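Glycosyl hydrolase family 26 (Bacteroides ovatus, PDB 4ZXO) hydrolyses beta-mannan chains as a family 26 beta-mannanase, and probably serves galactomannan breakdown in Bacteroides ovatus. Local coordinates at residues A[280-283]-A[284-288]; A[242-245]-A[246-250]; A[19-22]-A[23-27]; A[81-84]-A[85-88]; A[11-14]-A[15-19]. All coordinates share one frame; numbering follows the deposited sequence. Where two conformers were deposited one is given.

Contact 1 of 5, residues A[280-283]-A[284-288]; sequences LWWT and GTLLP
Trp281 lays one face of its indole against Leu286, whose CB sits 4.1 Å from the centroid of the Trp281 six-membered ring, a CH-pi contact. The indole CG is anti to the backbone N (chi1 -169°), which carries the ring forward along the helix to Thr285 and Leu286. There Trp281 NE1 also meets Thr285 CG2 at 3.6 Å, while its N-H bonds to Gln238. Leu286 CD2 touches both indoles, 3.9 Å from Trp281 CZ3 and 3.9 Å from Trp282 CE3. The Trp282 nitrogen bonds to Ser320. Trp281 O takes two bonds, from Thr285 N well above its carbonyl plane at 2.9 Å and from Leu286 N almost in line with the C=O at 3.0 Å. The second bond marks a wider pi-type turn. A water joins Thr285 OG1, at 2.7 Å, weakly to Leu280 O; Arg241 also bonds this hydroxyl. An alanine at Trp281 would remove the indole, and is likely to leave Leu286 CB without its aromatic cover and Gln238 without this donor. At its start, helix 281-290 of the barrel thus joins apolar packing of the indoles and Leu286, partly against helix 321-328, to hydrogen-bonded indole N-H groups and Thr285 hydroxyl.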
loop_
_atom_site.group_PDB
_atom_site.type_symbol
_atom_site.label_atom_id
_atom_site.label_comp_id
_atom_site.label_asym_id
_atom_site.label_seq_id
_atom_site.Cartn_x
_atom_site.Cartn_y
_atom_site.Cartn_z
ATOM N N LEU A 280 -2.474 22.709 10.108
ATOM C CA LEU A 280 -1.009 22.620 9.968
ATOM C C LEU A 280 -0.532 21.191 10.102
ATOM O O LEU A 280 0.607 20.960 10.491
ATOM C CB LEU A 280 -0.302 23.474 11.019
ATOM C CG LEU A 280 -0.581 24.979 10.945
ATOM C CD1 LEU A 280 0.116 25.700 12.063
ATOM C CD2 LEU A 280 -0.098 25.513 9.612
ATOM N N TRP A 281 -1.392 20.230 9.775
ATOM C CA TRP A 281 -1.019 18.822 10.041
ATOM C C TRP A 281 0.201 18.379 9.268
ATOM O O TRP A 281 1.063 17.679 9.806
ATOM C CB TRP A 281 -2.158 17.851 9.720
ATOM C CG TRP A 281 -1.886 16.462 10.226
ATOM C CD1 TRP A 281 -1.889 16.064 11.530
ATOM C CD2 TRP A 281 -1.580 15.312 9.454
ATOM N NE1 TRP A 281 -1.588 14.744 11.624
ATOM C CE2 TRP A 281 -1.391 14.244 10.360
ATOM C CE3 TRP A 281 -1.411 15.078 8.079
ATOM C CZ2 TRP A 281 -1.056 12.949 9.945
ATOM C CZ3 TRP A 281 -1.088 13.746 7.649
ATOM C CH2 TRP A 281 -0.934 12.707 8.602
ATOM N N TRP A 282 0.278 18.791 8.007
ATOM C CA TRP A 282 1.313 18.272 7.093
ATOM C C TRP A 282 2.721 18.707 7.498
ATOM O O TRP A 282 3.623 17.862 7.608
ATOM C CB TRP A 282 1.009 18.733 5.654
ATOM C CG TRP A 282 -0.344 18.290 5.232
ATOM C CD1 TRP A 282 -1.502 19.021 5.257
ATOM C CD2 TRP A 282 -0.716 16.969 4.845
ATOM N NE1 TRP A 282 -2.579 18.229 4.890
ATOM C CE2 TRP A 282 -2.114 16.973 4.586
ATOM C CE3 TRP A 282 0.007 15.800 4.627
ATOM C CZ2 TRP A 282 -2.813 15.833 4.203
ATOM C CZ3 TRP A 282 -0.680 14.665 4.211
ATOM C CH2 TRP A 282 -2.089 14.697 4.010
ATOM N N THR A 283 2.923 20.018 7.715
ATOM C CA THR A 283 4.252 20.480 8.124
ATOM C C THR A 283 4.450 20.476 9.601
ATOM O O THR A 283 5.585 20.464 10.082
ATOM C CB THR A 283 4.578 21.923 7.641
ATOM O OG1 THR A 283 3.659 22.874 8.229
ATOM C CG2 THR A 283 4.482 21.971 6.117
ATOM N N GLY A 284 3.359 20.486 10.343
ATOM C CA GLY A 284 3.503 20.605 11.777
ATOM C C GLY A 284 3.500 19.304 12.536
ATOM O O GLY A 284 3.961 19.250 13.658
ATOM N N THR A 285 2.946 18.264 11.937
ATOM C CA THR A 285 2.917 16.934 12.583
ATOM C C THR A 285 3.584 15.864 11.717
ATOM O O THR A 285 4.523 15.223 12.153
ATOM C CB THR A 285 1.478 16.529 12.899
ATOM O OG1 THR A 285 0.938 17.491 13.805
ATOM C CG2 THR A 285 1.409 15.191 13.596
ATOM N N LEU A 286 3.117 15.669 10.487
ATOM C CA LEU A 286 3.635 14.545 9.703
ATOM C C LEU A 286 5.112 14.714 9.291
ATOM O O LEU A 286 5.966 13.822 9.516
ATOM C CB LEU A 286 2.785 14.370 8.450
ATOM C CG LEU A 286 3.208 13.202 7.566
ATOM C CD1 LEU A 286 3.046 11.826 8.185
ATOM C CD2 LEU A 286 2.482 13.183 6.214
ATOM N N LEU A 287 5.424 15.829 8.649
ATOM C CA LEU A 287 6.789 16.013 8.094
ATOM C C LEU A 287 7.877 15.941 9.151
ATOM O O LEU A 287 8.877 15.259 8.945
ATOM C CB LEU A 287 6.856 17.327 7.335
ATOM C CG LEU A 287 8.187 17.556 6.571
ATOM C CD1 LEU A 287 8.523 16.421 5.558
ATOM C CD2 LEU A 287 8.179 18.902 5.841
ATOM N N PRO A 288 7.681 16.579 10.314
ATOM C CA PRO A 288 8.802 16.483 11.281
ATOM C C PRO A 288 9.071 15.084 11.776
ATOM O O PRO A 288 10.209 14.804 12.159
ATOM C CB PRO A 288 8.362 17.358 12.457
ATOM C CG PRO A 288 7.387 18.362 11.841
ATOM C CD PRO A 288 6.655 17.567 10.726
HETATM O O HOH W 1 0.224 20.035 13.217
#

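Contact 2 of 5, residues A[242-245]-A[246-250]; sequences SQYI and KQLNK
Ile245 O is held by two donors of one residue, Asn249. The backbone N of Asn249 reaches Ile245 O at 3.0 Å and its ND2 reaches it at 2.9 Å, from opposite faces of the carbonyl plane. The Asn249 CG lies beside its own backbone N (chi1 -85°), which folds the amide back over the preceding turn. ND2 also touches Ile245 CG2 at 3.6 Å, and OD1 of Asn249 bonds to Tyr293. On another side of the helix Tyr244 and Leu248 run side by side in the same direction. Leu248 CD2 lies 3.7 Å from Tyr244 CZ and 3.5 Å from its OH, at the far end of the ring. The hydroxyl bonds to Thr271. These turns belong to helix 241-262, which links strands 231-235 and 266-271 in a beta-alpha-beta unit of the TIM barrel. Tyr244 and Leu248 both pack on helix 281-290. Near the surface, Gln247 OE1 accepts Lys250 NZ at 2.6 Å, with the donor in the carbonyl plane. Lys250 also forms a salt bridge with Asp214. With a leucine in place of Gln247 the amide oxygen is gone, and Lys250 NZ would probably lose this acceptor, leaving NZ to Asp214 and Met211 O. Farther back, Gln247 CG rests 3.2 Å from Gln243 O, beside the backbone bond from Gln247 N.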
loop_
_atom_site.group_PDB
_atom_site.type_symbol
_atom_site.label_atom_id
_atom_site.label_comp_id
_atom_site.label_asym_id
_atom_site.label_seq_id
_atom_site.Cartn_x
_atom_site.Cartn_y
_atom_site.Cartn_z
ATOM N N SER A 242 -0.344 13.586 20.255
ATOM C CA SER A 242 0.843 13.169 21.006
ATOM C C SER A 242 1.101 11.656 20.860
ATOM O O SER A 242 2.245 11.195 20.675
ATOM C CB SER A 242 0.691 13.556 22.491
ATOM O OG SER A 242 -0.330 12.777 23.128
ATOM N N GLN A 243 0.027 10.878 20.920
ATOM C CA GLN A 243 0.150 9.438 20.836
ATOM C C GLN A 243 0.647 9.065 19.437
ATOM O O GLN A 243 1.486 8.171 19.259
ATOM C CB GLN A 243 -1.196 8.760 21.120
ATOM C CG GLN A 243 -1.047 7.296 21.495
ATOM C CD GLN A 243 -0.275 7.089 22.809
ATOM O OE1 GLN A 243 -0.248 7.966 23.682
ATOM N NE2 GLN A 243 0.378 5.935 22.933
ATOM N N TYR A 244 0.096 9.724 18.423
ATOM C CA TYR A 244 0.532 9.471 17.044
ATOM C C TYR A 244 2.025 9.731 16.871
ATOM O O TYR A 244 2.729 8.949 16.234
ATOM C CB TYR A 244 -0.264 10.344 16.090
ATOM C CG TYR A 244 0.131 10.276 14.628
ATOM C CD1 TYR A 244 -0.098 9.139 13.839
ATOM C CD2 TYR A 244 0.701 11.377 14.008
ATOM C CE1 TYR A 244 0.238 9.125 12.492
ATOM C CE2 TYR A 244 1.055 11.376 12.647
ATOM C CZ TYR A 244 0.785 10.254 11.898
ATOM O OH TYR A 244 1.095 10.237 10.555
ATOM N N ILE A 245 2.509 10.855 17.405
ATOM C CA ILE A 245 3.925 11.175 17.270
ATOM C C ILE A 245 4.758 10.089 17.949
ATOM O O ILE A 245 5.716 9.621 17.369
ATOM C CB ILE A 245 4.229 12.591 17.840
ATOM C CG1 ILE A 245 3.653 13.621 16.866
ATOM C CG2 ILE A 245 5.724 12.839 17.914
ATOM C CD1 ILE A 245 3.569 15.003 17.442
ATOM N N LYS A 246 4.357 9.661 19.144
ATOM C CA LYS A 246 5.071 8.594 19.853
ATOM C C LYS A 246 5.025 7.276 19.046
ATOM O O LYS A 246 6.035 6.615 18.828
ATOM C CB LYS A 246 4.470 8.385 21.272
ATOM C CG LYS A 246 4.993 7.169 22.035
ATOM C CD LYS A 246 4.647 7.208 23.557
ATOM C CE LYS A 246 5.250 5.970 24.338
ATOM N NZ LYS A 246 5.454 6.114 25.876
ATOM N N GLN A 247 3.829 6.878 18.649
ATOM C CA GLN A 247 3.677 5.589 18.015
ATOM C C GLN A 247 4.233 5.550 16.611
ATOM O O GLN A 247 4.807 4.507 16.212
ATOM C CB GLN A 247 2.219 5.213 17.968
ATOM C CG GLN A 247 1.651 4.934 19.361
ATOM C CD GLN A 247 2.323 3.739 20.040
ATOM O OE1 GLN A 247 2.733 2.797 19.371
ATOM N NE2 GLN A 247 2.434 3.778 21.387
ATOM N N LEU A 248 4.129 6.674 15.876
ATOM C CA LEU A 248 4.746 6.688 14.542
ATOM C C LEU A 248 6.272 6.679 14.664
ATOM O O LEU A 248 6.948 5.951 13.934
ATOM C CB LEU A 248 4.270 7.899 13.726
ATOM C CG LEU A 248 4.725 7.881 12.267
ATOM C CD1 LEU A 248 4.305 6.555 11.500
ATOM C CD2 LEU A 248 4.285 9.170 11.575
ATOM N N ASN A 249 6.837 7.520 15.537
ATOM C CA ASN A 249 8.267 7.395 15.746
ATOM C C ASN A 249 8.670 5.979 16.149
ATOM O O ASN A 249 9.685 5.471 15.674
ATOM C CB ASN A 249 8.762 8.372 16.814
ATOM C CG ASN A 249 9.062 9.754 16.238
ATOM O OD1 ASN A 249 9.969 9.924 15.404
ATOM N ND2 ASN A 249 8.286 10.727 16.641
ATOM N N LYS A 250 7.925 5.363 17.066
ATOM C CA LYS A 250 8.228 4.015 17.479
ATOM C C LYS A 250 8.215 3.058 16.272
ATOM O O LYS A 250 9.158 2.268 16.090
ATOM C CB LYS A 250 7.215 3.539 18.512
ATOM C CG LYS A 250 7.495 2.155 19.004
ATOM C CD LYS A 250 6.231 1.581 19.694
ATOM C CE LYS A 250 5.279 1.014 18.650
ATOM N NZ LYS A 250 4.016 0.505 19.264
#

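Contact 3 of 5, residues A[19-22]-A[23-27]; sequences LKQA and ERKGI
The Gln21 amide has Lys25 CG over one face, 3.9 Å from Gln21 CD, while its NE2 bonds to Asn18 OD1. The two side chains lie alongside each other, and Lys25 CG also comes within 3.7 Å of Gln21 CG. Gln21 CG stands between its own backbone N and carbonyl carbon (chi1 60°), which brings the amide beside the lysine chain. The Lys25 chain then bends away at its second and third torsions, and its NZ makes a weak bond to Asn339 O. A second flat group is the Gln21 carbonyl. Lys25 N comes to Gln21 O in the carbonyl plane at 3.1 Å, and Arg24 N reaches it from above that plane at 2.9 Å. Gln21 is the N-cap residue of the short helix 22-25. A type I turn from Leu19 to Ala22 leads into it from helix 10-19, and a water bridges Lys20 O and Glu23 N across this bend, 3.0 Å from each. At the other end Gly26 N closes on Ala22 O at 2.9 Å, with a weak second bond from Lys25 N. Gly26 has a positive phi of 118°. With this backbone any side chain would collide with Lys25 O, so the position needs glycine. The chain then enters barrel strand 27-32, where Ile27 pairs with the backbone of Lys332 and Leu334.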
loop_
_atom_site.group_PDB
_atom_site.type_symbol
_atom_site.label_atom_id
_atom_site.label_comp_id
_atom_site.label_asym_id
_atom_site.label_seq_id
_atom_site.Cartn_x
_atom_site.Cartn_y
_atom_site.Cartn_z
ATOM N N LEU A 19 13.613 2.120 -4.829
ATOM C CA LEU A 19 13.077 2.203 -3.452
ATOM C C LEU A 19 14.207 2.096 -2.440
ATOM O O LEU A 19 14.199 2.773 -1.397
ATOM C CB LEU A 19 12.046 1.100 -3.208
ATOM C CG LEU A 19 10.771 1.263 -4.052
ATOM C CD1 LEU A 19 9.770 0.123 -3.744
ATOM C CD2 LEU A 19 10.112 2.628 -3.817
ATOM N N LYS A 20 15.232 1.302 -2.785
ATOM C CA LYS A 20 16.366 1.116 -1.882
ATOM C C LYS A 20 17.299 2.323 -1.796
ATOM O O LYS A 20 18.162 2.347 -0.940
ATOM C CB LYS A 20 17.168 -0.132 -2.268
ATOM C CG LYS A 20 16.448 -1.397 -1.857
ATOM C CD LYS A 20 17.144 -2.595 -2.500
ATOM C CE LYS A 20 16.409 -3.910 -2.102
ATOM N NZ LYS A 20 16.643 -4.657 -0.737
ATOM N N GLN A 21 17.142 3.325 -2.644
ATOM C CA GLN A 21 17.993 4.506 -2.465
ATOM C C GLN A 21 17.184 5.695 -1.951
ATOM O O GLN A 21 17.559 6.840 -2.106
ATOM C CB GLN A 21 18.748 4.877 -3.739
ATOM C CG GLN A 21 17.912 5.202 -4.898
ATOM C CD GLN A 21 18.770 5.635 -6.081
ATOM O OE1 GLN A 21 19.972 5.918 -5.914
ATOM N NE2 GLN A 21 18.174 5.680 -7.285
ATOM N N ALA A 22 16.103 5.386 -1.245
ATOM C CA ALA A 22 15.296 6.415 -0.593
ATOM C C ALA A 22 16.071 7.428 0.232
ATOM O O ALA A 22 15.709 8.595 0.265
ATOM C CB ALA A 22 14.255 5.748 0.303
ATOM N N GLU A 23 17.089 6.978 0.960
ATOM C CA GLU A 23 17.817 7.894 1.819
ATOM C C GLU A 23 18.383 9.047 0.966
ATOM O O GLU A 23 18.422 10.224 1.403
ATOM C CB GLU A 23 18.911 7.148 2.577
ATOM C CG GLU A 23 19.612 8.027 3.579
ATOM C CD GLU A 23 20.211 7.203 4.685
ATOM O OE1 GLU A 23 20.883 6.200 4.359
ATOM O OE2 GLU A 23 19.980 7.546 5.867
ATOM N N ARG A 24 18.765 8.733 -0.275
ATOM C CA ARG A 24 19.391 9.723 -1.161
ATOM C C ARG A 24 18.347 10.551 -1.906
ATOM O O ARG A 24 18.573 11.689 -2.259
ATOM C CB ARG A 24 20.288 9.004 -2.177
ATOM C CG ARG A 24 21.627 8.463 -1.593
ATOM C CD ARG A 24 22.568 7.864 -2.693
ATOM N NE ARG A 24 22.785 8.821 -3.800
ATOM C CZ ARG A 24 23.870 9.592 -4.001
ATOM N NH1 ARG A 24 24.972 9.475 -3.232
ATOM N NH2 ARG A 24 23.847 10.480 -5.017
ATOM N N LYS A 25 17.217 9.948 -2.213
ATOM C CA LYS A 25 16.283 10.580 -3.172
ATOM C C LYS A 25 15.125 11.295 -2.502
ATOM O O LYS A 25 14.578 12.234 -3.066
ATOM C CB LYS A 25 15.706 9.525 -4.141
ATOM C CG LYS A 25 16.744 8.747 -4.986
ATOM C CD LYS A 25 17.478 9.640 -5.961
ATOM C CE LYS A 25 16.604 9.989 -7.140
ATOM N NZ LYS A 25 17.422 10.757 -8.183
ATOM N N GLY A 26 14.685 10.793 -1.347
ATOM C CA GLY A 26 13.525 11.399 -0.685
ATOM C C GLY A 26 12.398 10.387 -0.574
ATOM O O GLY A 26 12.589 9.201 -0.865
ATOM N N ILE A 27 11.239 10.893 -0.185
ATOM C CA ILE A 27 10.069 10.083 0.169
ATOM C C ILE A 27 8.959 10.331 -0.843
ATOM O O ILE A 27 8.449 11.445 -0.919
ATOM C CB ILE A 27 9.535 10.438 1.564
ATOM C CG1 ILE A 27 10.615 10.396 2.649
ATOM C CG2 ILE A 27 8.411 9.463 1.947
ATOM C CD1 ILE A 27 10.165 10.917 4.008
HETATM O O HOH W 2 17.785 4.152 1.483
#

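Contact 4 of 5, residues A[81-84]-A[85-88]; sequences FAHL and REYI
Tyr87 meets His83 along the whole length of its side chain. Tyr87 CB starts 3.8 Å from His83 O. The first torsion sets CG beside the Tyr87 backbone N (chi1 -54°), and the ring folds back over the previous turn. One face of the Tyr87 ring then lies on His83 O, which sits 3.2 Å from the ring plane, above its centre. The same oxygen accepts the backbone bond from Tyr87 N. Farther out, Tyr87 CZ touches His83 CB at 3.7 Å. At the tip, Tyr87 OH stands over one face of the imidazole, toward its rim, 3.4 Å from His83 CG. The two rings are nearly parallel, with planes 7° apart, but they are slid so far that they barely overlap; the centroids are 5.5 Å apart. The imidazole has another neighbour at its edge, where Glu86 OE1 lies in the ring plane, 3.5 Å from His83 CD2. The carboxylate is turned 47° from the ring. Elsewhere on these turns, a water takes a hydrogen bond from Arg85 NH1 and gives one to Ala82 O, at 2.9 Å from the latter. It lies at the edge of the guanidinium, whose NE bonds to Ser148. Leu84, Tyr87 and Ile88 all reach Phe63 of strand 60-64. This is the pattern of an outer TIM-barrel helix: helix 81-93 connects strands 60-64 and 97-101, apolar on the barrel side and polar outside.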
loop_
_atom_site.group_PDB
_atom_site.type_symbol
_atom_site.label_atom_id
_atom_site.label_comp_id
_atom_site.label_asym_id
_atom_site.label_seq_id
_atom_site.Cartn_x
_atom_site.Cartn_y
_atom_site.Cartn_z
ATOM N N PHE A 81 -12.729 -2.761 -12.328
ATOM C CA PHE A 81 -11.385 -3.239 -12.560
ATOM C C PHE A 81 -10.850 -2.699 -13.873
ATOM O O PHE A 81 -9.645 -2.451 -13.993
ATOM C CB PHE A 81 -11.349 -4.773 -12.518
ATOM C CG PHE A 81 -11.683 -5.302 -11.155
ATOM C CD1 PHE A 81 -10.858 -4.995 -10.083
ATOM C CD2 PHE A 81 -12.855 -6.035 -10.928
ATOM C CE1 PHE A 81 -11.176 -5.420 -8.801
ATOM C CE2 PHE A 81 -13.211 -6.433 -9.651
ATOM C CZ PHE A 81 -12.349 -6.133 -8.565
ATOM N N ALA A 82 -11.711 -2.495 -14.869
ATOM C CA ALA A 82 -11.212 -1.945 -16.125
ATOM C C ALA A 82 -10.736 -0.485 -15.915
ATOM O O ALA A 82 -9.727 -0.036 -16.515
ATOM C CB ALA A 82 -12.282 -2.021 -17.206
ATOM N N HIS A 83 -11.427 0.258 -15.038
ATOM C CA HIS A 83 -10.929 1.620 -14.685
ATOM C C HIS A 83 -9.641 1.568 -13.890
ATOM O O HIS A 83 -8.700 2.334 -14.184
ATOM C CB HIS A 83 -11.950 2.412 -13.863
ATOM C CG HIS A 83 -12.929 3.174 -14.704
ATOM N ND1 HIS A 83 -14.238 3.380 -14.312
ATOM C CD2 HIS A 83 -12.752 3.887 -15.862
ATOM C CE1 HIS A 83 -14.841 4.156 -15.208
ATOM N NE2 HIS A 83 -13.973 4.455 -16.172
ATOM N N LEU A 84 -9.550 0.659 -12.908
ATOM C CA LEU A 84 -8.282 0.526 -12.153
ATOM C C LEU A 84 -7.133 0.271 -13.122
ATOM O O LEU A 84 -6.040 0.857 -12.996
ATOM C CB LEU A 84 -8.337 -0.630 -11.154
ATOM C CG LEU A 84 -9.308 -0.402 -9.990
ATOM C CD1 LEU A 84 -9.223 -1.563 -8.988
ATOM C CD2 LEU A 84 -8.990 0.911 -9.271
ATOM N N ARG A 85 -7.341 -0.629 -14.092
ATOM C CA ARG A 85 -6.250 -0.882 -15.038
ATOM C C ARG A 85 -5.849 0.368 -15.822
ATOM O O ARG A 85 -4.680 0.675 -15.967
ATOM C CB ARG A 85 -6.613 -1.995 -16.003
ATOM C CG ARG A 85 -5.567 -2.222 -17.042
ATOM C CD ARG A 85 -6.039 -3.316 -17.978
ATOM N NE ARG A 85 -6.478 -4.540 -17.312
ATOM C CZ ARG A 85 -7.735 -4.957 -17.201
ATOM N NH1 ARG A 85 -8.721 -4.237 -17.724
ATOM N NH2 ARG A 85 -8.006 -6.105 -16.551
ATOM N N GLU A 86 -6.819 1.165 -16.238
ATOM C CA GLU A 86 -6.511 2.443 -16.892
ATOM C C GLU A 86 -5.716 3.377 -16.002
ATOM O O GLU A 86 -4.723 3.959 -16.435
ATOM C CB GLU A 86 -7.786 3.164 -17.278
ATOM C CG GLU A 86 -8.427 2.727 -18.501
ATOM C CD GLU A 86 -9.568 3.691 -18.879
ATOM O OE1 GLU A 86 -10.080 4.413 -17.993
ATOM O OE2 GLU A 86 -9.923 3.770 -20.062
ATOM N N TYR A 87 -6.133 3.497 -14.739
ATOM C CA TYR A 87 -5.468 4.446 -13.846
ATOM C C TYR A 87 -4.048 3.994 -13.598
ATOM O O TYR A 87 -3.130 4.828 -13.447
ATOM C CB TYR A 87 -6.189 4.620 -12.511
ATOM C CG TYR A 87 -7.639 4.979 -12.665
ATOM C CD1 TYR A 87 -8.093 5.724 -13.769
ATOM C CD2 TYR A 87 -8.589 4.569 -11.696
ATOM C CE1 TYR A 87 -9.457 6.024 -13.908
ATOM C CE2 TYR A 87 -9.945 4.876 -11.836
ATOM C CZ TYR A 87 -10.370 5.618 -12.918
ATOM O OH TYR A 87 -11.696 5.933 -13.057
ATOM N N ILE A 88 -3.884 2.675 -13.484
ATOM C CA ILE A 88 -2.544 2.121 -13.265
ATOM C C ILE A 88 -1.629 2.380 -14.470
ATOM O O ILE A 88 -0.468 2.813 -14.296
ATOM C CB ILE A 88 -2.653 0.616 -12.931
ATOM C CG1 ILE A 88 -3.248 0.492 -11.515
ATOM C CG2 ILE A 88 -1.276 -0.107 -12.979
ATOM C CD1 ILE A 88 -3.799 -0.910 -11.204
HETATM O O HOH W 3 -8.727 -1.272 -18.894
#

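Contact 5 of 5, residues A[11-14]-A[15-19]; sequences ETVA and LLQNL
Ala14 O and Asn18 form the close part of this contact. Asn18 N bonds to Ala14 O at 2.9 Å. Asn18 ND2 reaches the same Ala14 O at 2.9 Å, but its angle makes this a weak bond. With chi1 at -78° the Asn18 amide bends toward Ala14. That amide has stronger partners elsewhere: ND2 bonds to Lys344 O near the end of the chain, and OD1 serves the following bend through Gln21. Asn18 thus ties its own helix to that bend and to the C-terminal part. Thr12 and Leu15 are buried, and with the partly exposed Leu16 they pack on Leu204 of strand 203-207. Leu15 and Leu19 touch Met97 as well. Within the helix, Leu15 CB rests 3.5 Å from Thr12 O, and Leu16 N bonds to that same Thr12 O at 3.0 Å. Thr12 OG1 bonds to the hydroxyl of Thr9, just before the segment.

The other side is looser. Val13 CG1 and Gln17 CG approach only to 4.2 Å, and Gln17 is exposed. Its closer contact is with the backbone, where Gln17 CG lies 3.4 Å from Val13 O. A regular bond runs beneath this side, from Gln17 N to Val13 O at 2.9 Å. The arrangement is that of an amphipathic helix. Helix 10-19 precedes barrel strand 27-32, and it meets strands 97-101 and 203-207 near their starts. That position is consistent with a helix covering the N-terminal end of a TIM barrel.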
loop_
_atom_site.group_PDB
_atom_site.type_symbol
_atom_site.label_atom_id
_atom_site.label_comp_id
_atom_site.label_asym_id
_atom_site.label_seq_id
_atom_site.Cartn_x
_atom_site.Cartn_y
_atom_site.Cartn_z
ATOM N N GLU A 11 11.977 -3.779 -15.229
ATOM C CA GLU A 11 11.349 -2.595 -14.656
ATOM C C GLU A 11 11.021 -2.787 -13.174
ATOM O O GLU A 11 11.064 -1.825 -12.379
ATOM C CB GLU A 11 10.050 -2.236 -15.421
ATOM C CG GLU A 11 10.377 -1.731 -16.868
ATOM C CD GLU A 11 10.739 -2.826 -17.852
ATOM O OE1 GLU A 11 10.498 -4.012 -17.564
ATOM O OE2 GLU A 11 11.256 -2.471 -18.940
ATOM N N THR A 12 10.710 -4.023 -12.798
ATOM C CA THR A 12 10.355 -4.326 -11.404
ATOM C C THR A 12 11.603 -4.308 -10.518
ATOM O O THR A 12 11.590 -3.770 -9.403
ATOM C CB THR A 12 9.634 -5.701 -11.338
ATOM O OG1 THR A 12 8.492 -5.627 -12.215
ATOM C CG2 THR A 12 9.207 -6.060 -9.911
ATOM N N VAL A 13 12.673 -4.923 -11.008
ATOM C CA VAL A 13 13.947 -4.816 -10.308
ATOM C C VAL A 13 14.407 -3.369 -10.208
ATOM O O VAL A 13 14.914 -2.953 -9.165
ATOM C CB VAL A 13 15.027 -5.667 -10.994
ATOM C CG1 VAL A 13 16.352 -5.461 -10.293
ATOM C CG2 VAL A 13 14.572 -7.100 -10.995
ATOM N N ALA A 14 14.216 -2.588 -11.272
ATOM C CA ALA A 14 14.594 -1.191 -11.210
ATOM C C ALA A 14 13.765 -0.485 -10.139
ATOM O O ALA A 14 14.319 0.342 -9.377
ATOM C CB ALA A 14 14.398 -0.527 -12.516
ATOM N N LEU A 15 12.450 -0.763 -10.055
ATOM C CA LEU A 15 11.682 -0.123 -9.001
ATOM C C LEU A 15 12.243 -0.434 -7.639
ATOM O O LEU A 15 12.387 0.487 -6.819
ATOM C CB LEU A 15 10.218 -0.558 -9.092
ATOM C CG LEU A 15 9.302 -0.084 -7.930
ATOM C CD1 LEU A 15 9.300 1.469 -7.892
ATOM C CD2 LEU A 15 7.886 -0.596 -8.089
ATOM N N LEU A 16 12.523 -1.722 -7.380
ATOM C CA LEU A 16 13.073 -2.103 -6.075
ATOM C C LEU A 16 14.388 -1.411 -5.795
ATOM O O LEU A 16 14.603 -0.896 -4.698
ATOM C CB LEU A 16 13.272 -3.608 -5.972
ATOM C CG LEU A 16 13.748 -4.131 -4.629
ATOM C CD1 LEU A 16 12.812 -3.674 -3.482
ATOM C CD2 LEU A 16 13.740 -5.611 -4.781
ATOM N N GLN A 17 15.274 -1.370 -6.807
ATOM C CA GLN A 17 16.558 -0.719 -6.579
ATOM C C GLN A 17 16.364 0.786 -6.292
ATOM O O GLN A 17 17.046 1.332 -5.453
ATOM C CB GLN A 17 17.513 -0.974 -7.765
ATOM C CG GLN A 17 18.027 -2.443 -7.833
ATOM C CD GLN A 17 18.596 -3.064 -6.489
ATOM O OE1 GLN A 17 18.169 -4.151 -6.057
ATOM N NE2 GLN A 17 19.497 -2.366 -5.834
ATOM N N ASN A 18 15.369 1.432 -6.907
ATOM C CA ASN A 18 15.143 2.836 -6.628
ATOM C C ASN A 18 14.485 3.041 -5.255
ATOM O O ASN A 18 14.831 4.006 -4.541
ATOM C CB ASN A 18 14.340 3.456 -7.794
ATOM C CG ASN A 18 15.252 3.741 -8.995
ATOM O OD1 ASN A 18 16.216 4.497 -8.849
ATOM N ND2 ASN A 18 15.034 3.085 -10.102
ATOM N N LEU A 19 13.613 2.120 -4.829
ATOM C CA LEU A 19 13.077 2.203 -3.452
ATOM C C LEU A 19 14.207 2.096 -2.440
ATOM O O LEU A 19 14.199 2.773 -1.397
ATOM C CB LEU A 19 12.046 1.100 -3.208
ATOM C CG LEU A 19 10.771 1.263 -4.052
ATOM C CD1 LEU A 19 9.770 0.123 -3.744
ATOM C CD2 LEU A 19 10.112 2.628 -3.817
#

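Overall arrangement
All five contacts are local; four lie within helices and contact 3 covers the turn into helix 22-25. Along the chain the order is contact 5, contact 3, contact 4, contact 2, contact 1. Contacts 5 and 3 share Leu19, with centres about 11 Å apart, and lead from helix 10-19 through helix 22-25 to the first barrel strand. Contact 4 lies on helix 81-93. Contacts 2 and 1 sit on neighbouring helices 241-262 and 281-290, with centres about 13 Å apart. They touch directly: Tyr244 OH packs 3.5 Å from Leu286 CD1. Contacts 2 and 4 are on opposite sides of the chain's centre, with centres about 35 Å apart. The barrel is thus packed by helices on opposite sides, and helices 241-262 and 281-290 also hold on to each other.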